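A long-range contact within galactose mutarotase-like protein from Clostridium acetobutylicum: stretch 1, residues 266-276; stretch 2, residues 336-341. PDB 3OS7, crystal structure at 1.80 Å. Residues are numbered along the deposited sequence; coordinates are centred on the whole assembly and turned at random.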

ATOM      1  N   ILE A 266      -7.756  12.404  -2.656  1.00 13.89           N
ATOM      2  CA  ILE A 266      -8.464  12.924  -1.485  1.00 12.14           C
ATOM      3  C   ILE A 266      -8.476  14.441  -1.663  1.00 13.18           C
ATOM      4  O   ILE A 266      -7.416  15.064  -1.727  1.00 13.95           O
ATOM      5  CB  ILE A 266      -7.793  12.568  -0.158  1.00 11.39           C
ATOM      6  CG1 ILE A 266      -7.492  11.072  -0.075  1.00 14.35           C
ATOM      7  CG2 ILE A 266      -8.655  13.056   1.036  1.00 15.69           C
ATOM      8  CD1 ILE A 266      -6.662  10.669   1.206  1.00 13.85           C
ATOM      9  N   GLU A 267      -9.674  15.007  -1.793  1.00 15.54           N
ATOM     10  CA  GLU A 267      -9.876  16.427  -2.086  1.00 17.22           C
ATOM     11  C   GLU A 267     -10.419  17.111  -0.842  1.00 17.14           C
ATOM     12  O   GLU A 267     -11.393  16.646  -0.246  1.00 17.75           O
ATOM     13  CB  GLU A 267     -10.887  16.624  -3.226  1.00 17.63           C
ATOM     14  CG  GLU A 267     -10.332  16.235  -4.611  1.00 16.50           C
ATOM     15  CD  GLU A 267     -11.296  16.434  -5.744  1.00 22.95           C
ATOM     16  OE1 GLU A 267     -12.438  16.890  -5.507  1.00 24.51           O
ATOM     17  OE2 GLU A 267     -10.896  16.155  -6.889  1.00 20.28           O
ATOM     18  N   ASP A 268      -9.771  18.209  -0.480  1.00 19.56           N
ATOM     19  CA  ASP A 268     -10.267  19.144   0.532  1.00 19.91           C
ATOM     20  C   ASP A 268     -10.487  20.495  -0.154  1.00 18.79           C
ATOM     21  O   ASP A 268      -9.591  21.347  -0.246  1.00 20.15           O
ATOM     22  CB  ASP A 268      -9.268  19.253   1.680  1.00 21.11           C
ATOM     23  CG  ASP A 268      -9.812  20.013   2.849  1.00 30.46           C
ATOM     24  OD1 ASP A 268     -10.772  20.804   2.635  1.00 22.53           O
ATOM     25  OD2 ASP A 268      -9.283  19.810   3.972  1.00 26.40           O
ATOM     26  N   ALA A 269     -11.692  20.655  -0.677  1.00 20.70           N
ATOM     27  CA  ALA A 269     -12.086  21.862  -1.381  1.00 22.71           C
ATOM     28  C   ALA A 269     -11.919  23.098  -0.492  1.00 23.33           C
ATOM     29  O   ALA A 269     -11.489  24.137  -0.961  1.00 24.62           O
ATOM     30  CB  ALA A 269     -13.587  21.729  -1.935  1.00 21.85           C
ATOM     31  N   SER A 270     -12.199  22.949   0.794  1.00 25.15           N
ATOM     32  CA  SER A 270     -12.087  24.056   1.753  1.00 26.58           C
ATOM     33  C   SER A 270     -10.673  24.639   1.770  1.00 29.22           C
ATOM     34  O   SER A 270     -10.491  25.826   2.059  1.00 27.53           O
ATOM     35  CB  SER A 270     -12.519  23.610   3.165  1.00 28.93           C
ATOM     36  OG  SER A 270     -11.457  22.976   3.892  1.00 25.93           O
ATOM     37  N   LYS A 271      -9.669  23.810   1.451  1.00 24.98           N
ATOM     38  CA  LYS A 271      -8.277  24.274   1.381  1.00 26.50           C
ATOM     39  C   LYS A 271      -7.711  24.282  -0.045  1.00 26.28           C
ATOM     40  O   LYS A 271      -6.520  24.488  -0.242  1.00 26.90           O
ATOM     41  CB  LYS A 271      -7.424  23.399   2.296  1.00 25.01           C
ATOM     42  CG  LYS A 271      -7.830  23.488   3.753  1.00 33.05           C
ATOM     43  CD  LYS A 271      -7.525  24.891   4.287  1.00 41.34           C
ATOM     44  CE  LYS A 271      -7.750  25.016   5.781  1.00 48.17           C
ATOM     45  NZ  LYS A 271      -7.280  26.368   6.242  1.00 53.04           N
ATOM     46  N   ASN A 272      -8.571  24.068  -1.035  1.00 23.34           N
ATOM     47  CA  ASN A 272      -8.174  24.026  -2.446  1.00 25.38           C
ATOM     48  C   ASN A 272      -6.976  23.109  -2.748  1.00 21.43           C
ATOM     49  O   ASN A 272      -6.154  23.416  -3.620  1.00 21.99           O
ATOM     50  CB  ASN A 272      -7.876  25.425  -3.024  1.00 25.33           C
ATOM     51  CG  ASN A 272      -8.053  25.453  -4.546  1.00 34.38           C
ATOM     52  OD1 ASN A 272      -9.135  25.150  -5.036  1.00 37.75           O
ATOM     53  ND2 ASN A 272      -6.990  25.756  -5.290  1.00 31.69           N
ATOM     54  N   THR A 273      -6.919  21.996  -2.043  1.00 20.28           N
ATOM     55  CA  THR A 273      -5.820  21.039  -2.164  1.00 19.27           C
ATOM     56  C   THR A 273      -6.318  19.609  -2.353  1.00 17.54           C
ATOM     57  O   THR A 273      -7.256  19.172  -1.702  1.00 17.44           O
ATOM     58  CB  THR A 273      -4.961  21.085  -0.872  1.00 19.63           C
ATOM     59  OG1 THR A 273      -4.626  22.446  -0.581  1.00 23.80           O
ATOM     60  CG2 THR A 273      -3.667  20.255  -1.005  1.00 18.02           C
ATOM     61  N   ARG A 274      -5.618  18.868  -3.225  1.00 17.30           N
ATOM     62  CA  ARG A 274      -5.912  17.469  -3.522  1.00 15.14           C
ATOM     63  C   ARG A 274      -4.647  16.647  -3.256  1.00 14.24           C
ATOM     64  O   ARG A 274      -3.564  17.041  -3.700  1.00 14.83           O
ATOM     65  CB  ARG A 274      -6.293  17.332  -5.001  1.00 15.78           C
ATOM     66  CG  ARG A 274      -6.563  15.939  -5.409  1.00 18.27           C
ATOM     67  CD  ARG A 274      -6.816  15.805  -6.880  1.00 16.37           C
ATOM     68  NE  ARG A 274      -8.020  16.514  -7.271  1.00 15.28           N
ATOM     69  CZ  ARG A 274      -8.070  17.608  -8.008  1.00 20.14           C
ATOM     70  NH1 ARG A 274      -6.965  18.171  -8.451  1.00 25.03           N
ATOM     71  NH2 ARG A 274      -9.260  18.170  -8.265  1.00 21.92           N
ATOM     72  N   VAL A 275      -4.789  15.532  -2.538  1.00 14.50           N
ATOM     73  CA  VAL A 275      -3.728  14.531  -2.410  1.00 12.29           C
ATOM     74  C   VAL A 275      -3.993  13.450  -3.445  1.00 12.16           C
ATOM     75  O   VAL A 275      -5.110  12.962  -3.560  1.00 12.11           O
ATOM     76  CB  VAL A 275      -3.666  13.910  -1.000  1.00 12.37           C
ATOM     77  CG1 VAL A 275      -2.763  12.674  -0.997  1.00 13.00           C
ATOM     78  CG2 VAL A 275      -3.161  14.978   0.024  1.00 15.53           C
ATOM     79  N   VAL A 276      -2.985  13.144  -4.250  1.00 12.05           N
ATOM     80  CA  VAL A 276      -3.143  12.188  -5.348  1.00 12.33           C
ATOM     81  C   VAL A 276      -2.293  10.941  -5.114  1.00 13.98           C
ATOM     82  O   VAL A 276      -1.094  11.040  -4.801  1.00 14.86           O
ATOM     83  CB  VAL A 276      -2.746  12.815  -6.707  1.00 13.34           C
ATOM     84  CG1 VAL A 276      -2.960  11.805  -7.836  1.00 13.40           C
ATOM     85  CG2 VAL A 276      -3.528  14.110  -6.987  1.00 15.55           C
ATOM     86  N   LEU A 336       2.772   9.567  -5.116  1.00 12.69           N
ATOM     87  CA  LEU A 336       1.985  10.349  -4.176  1.00 13.26           C
ATOM     88  C   LEU A 336       2.447  11.807  -4.308  1.00 14.13           C
ATOM     89  O   LEU A 336       3.635  12.091  -4.230  1.00 14.48           O
ATOM     90  CB  LEU A 336       2.248   9.864  -2.753  1.00 12.41           C
ATOM     91  CG  LEU A 336       1.550   8.605  -2.314  1.00 14.69           C
ATOM     92  CD1 LEU A 336       2.123   8.159  -0.938  1.00 22.02           C
ATOM     93  CD2 LEU A 336       0.049   8.851  -2.203  1.00 20.56           C
ATOM     94  N   TYR A 337       1.500  12.714  -4.487  1.00 14.52           N
ATOM     95  CA  TYR A 337       1.805  14.137  -4.639  1.00 15.56           C
ATOM     96  C   TYR A 337       0.618  14.988  -4.248  1.00 14.54           C
ATOM     97  O   TYR A 337      -0.502  14.492  -4.086  1.00 14.14           O
ATOM     98  CB  TYR A 337       2.237  14.479  -6.079  1.00 14.45           C
ATOM     99  CG  TYR A 337       1.376  13.944  -7.212  1.00 17.53           C
ATOM    100  CD1 TYR A 337       1.565  12.660  -7.691  1.00 19.22           C
ATOM    101  CD2 TYR A 337       0.427  14.761  -7.862  1.00 18.13           C
ATOM    102  CE1 TYR A 337       0.801  12.166  -8.743  1.00 23.42           C
ATOM    103  CE2 TYR A 337      -0.316  14.283  -8.914  1.00 17.23           C
ATOM    104  CZ  TYR A 337      -0.137  12.976  -9.349  1.00 22.01           C
ATOM    105  OH  TYR A 337      -0.854  12.445 -10.406  1.00 24.32           O
ATOM    106  N   ILE A 338       0.869  16.277  -4.124  1.00 14.29           N
ATOM    107  CA  ILE A 338      -0.142  17.255  -3.737  1.00 17.63           C
ATOM    108  C   ILE A 338      -0.325  18.214  -4.903  1.00 18.03           C
ATOM    109  O   ILE A 338       0.651  18.598  -5.572  1.00 18.31           O
ATOM    110  CB  ILE A 338       0.341  18.073  -2.498  1.00 18.17           C
ATOM    111  CG1 ILE A 338       0.723  17.142  -1.352  1.00 19.45           C
ATOM    112  CG2 ILE A 338      -0.731  19.103  -2.053  1.00 20.91           C
ATOM    113  CD1 ILE A 338       1.678  17.776  -0.307  1.00 23.38           C
ATOM    114  N   GLU A 339      -1.561  18.621  -5.158  1.00 18.50           N
ATOM    115  CA  GLU A 339      -1.784  19.626  -6.206  1.00 21.12           C
ATOM    116  C   GLU A 339      -2.909  20.563  -5.828  1.00 22.74           C
ATOM    117  O   GLU A 339      -3.730  20.255  -4.940  1.00 20.46           O
ATOM    118  CB  GLU A 339      -1.994  18.956  -7.578  1.00 24.40           C
ATOM    119  CG  GLU A 339      -3.195  18.096  -7.650  1.00 23.18           C
ATOM    120  CD  GLU A 339      -3.389  17.351  -8.972  1.00 22.07           C
ATOM    121  OE1 GLU A 339      -2.428  17.076  -9.719  1.00 25.57           O
ATOM    122  OE2 GLU A 339      -4.560  17.000  -9.236  1.00 21.86           O
ATOM    123  N   ASN A 340      -2.909  21.729  -6.469  1.00 22.54           N
ATOM    124  CA  ASN A 340      -3.976  22.717  -6.283  1.00 26.96           C
ATOM    125  C   ASN A 340      -5.199  22.248  -7.005  1.00 26.34           C
ATOM    126  O   ASN A 340      -5.083  21.600  -8.026  1.00 29.76           O
ATOM    127  CB  ASN A 340      -3.566  24.080  -6.853  1.00 28.68           C
ATOM    128  CG  ASN A 340      -2.418  24.689  -6.118  1.00 32.26           C
ATOM    129  OD1 ASN A 340      -2.177  24.375  -4.955  1.00 40.96           O
ATOM    130  ND2 ASN A 340      -1.672  25.563  -6.798  1.00 44.06           N
HETATM  131  N   MSE A 341      -6.369  22.555  -6.478  1.00 28.65           N
HETATM  132  CA  MSE A 341      -7.617  22.253  -7.172  1.00 31.99           C
HETATM  133  C   MSE A 341      -8.063  23.466  -7.972  1.00 38.69           C
HETATM  134  O   MSE A 341      -7.591  24.587  -7.757  1.00 42.88           O
HETATM  135  OXT MSE A 341      -8.930  23.358  -8.844  1.00 43.81           O
HETATM  136  CB  MSE A 341      -8.707  21.866  -6.166  1.00 30.99           C
HETATM  137  CG  MSE A 341      -8.376  20.613  -5.389  1.00 26.20           C
HETATM  138 SE   MSE A 341      -9.651  20.125  -4.050  0.75 22.67          SE
HETATM  139  CE  MSE A 341     -11.329  20.252  -5.079  1.00 33.44           C
TER
HETATM  140  O   HOH W   1      -8.935  20.573 -10.164  1.00 41.40           O

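The last strand of the chain, residues 336-340, lies antiparallel beside strand 273-276, and the backbone sets the frame within which the side chains choose their conformations. Arg-274 and Glu-339 form a hydrogen-bonded pair, N to O at 2.9 Å in each direction, and Val-276 and Tyr-337 form the next: Val-276 N reaches Tyr-337 O at 2.8 Å, and Tyr-337 N reaches Val-276 O at 3.1 Å. Between these pairs, Ile-338 CA approaches Arg-274 O at 3.4 Å in a CA-H...O contact.

Alternation along the strands puts Arg-274, Val-276, Tyr-337 and Glu-339 on one face of the sheet. Arg-274 is extended through chi1 and chi2, both t, then turns at chi3 (m), so that its guanidinium lies between two carboxylates. NH1 donates to Glu-339 OE2 at 2.8 Å, a salt bridge at the edge of the guanidinium, near its plane. NE and NH2 both donate to Glu-267 OE2, each at 2.9 Å, forming a second salt bridge within the hairpin that joins strands 266-268 and 273-276. Arginine suits this place because its several N-H groups, spread round a flat cation, can serve both acids at once. Glu-339 takes chi1 p and chi2 t, and the end of its side chain comes nearer the neighbouring strand than its CA-to-CB bond alone would suggest. Its carboxylate also lies against Val-276, with CD 3.8 Å from Val-276 CG2.

Tyr-337 likewise adopts chi1 p, and with chi2 at -84° its ring leans toward the neighbouring strand and offers a face to Val-276. Val-276 CB lies 3.8 Å from the ring centroid, only 19° off the ring normal, a CH-pi contact; Val-276 CG1 comes within 3.4 Å of Tyr-337 CZ. A compact, beta-branched valine fits against the face of a flat aromatic ring, while the tyrosine hydroxyl finds a hydrogen bond just outside the stretches.

The other face carries Thr-273, Val-275, Ile-338 and Asn-340. Here Thr-273, at chi1 m, divides its two branches: OG1 donates to Lys-271 O at 2.8 Å, while CG2 packs closely against Ile-338 CG2 at 3.3 Å. Threonine thus satisfies its hydroxyl locally and still gives the isoleucine a methyl group.

Past the strand, the C-terminal residue, selenomethionine Met-341, is held at both backbone ends by Asn-272. Met-341 N donates to Asn-272 O at 3.0 Å, and Asn-272 ND2 donates to Met-341 O at 2.8 Å. Asn-272 has positive phi (50°), a conformation asparagine tolerates comparatively well, and its t side chain brings the amide to the terminal carboxylate. The CA-to-CB bond of Met-341 points toward the hairpin. Its CG lies over one face of the Arg-274 guanidinium, 3.9 Å from NH2 of that arginine, and its SE lies 3.5 Å from Thr-273 O. With chi3 p, CE reaches Ala-269 CB at 4.1 Å. A water links Arg-274 NH2 to Met-341 OXT, 3.1 Å from each.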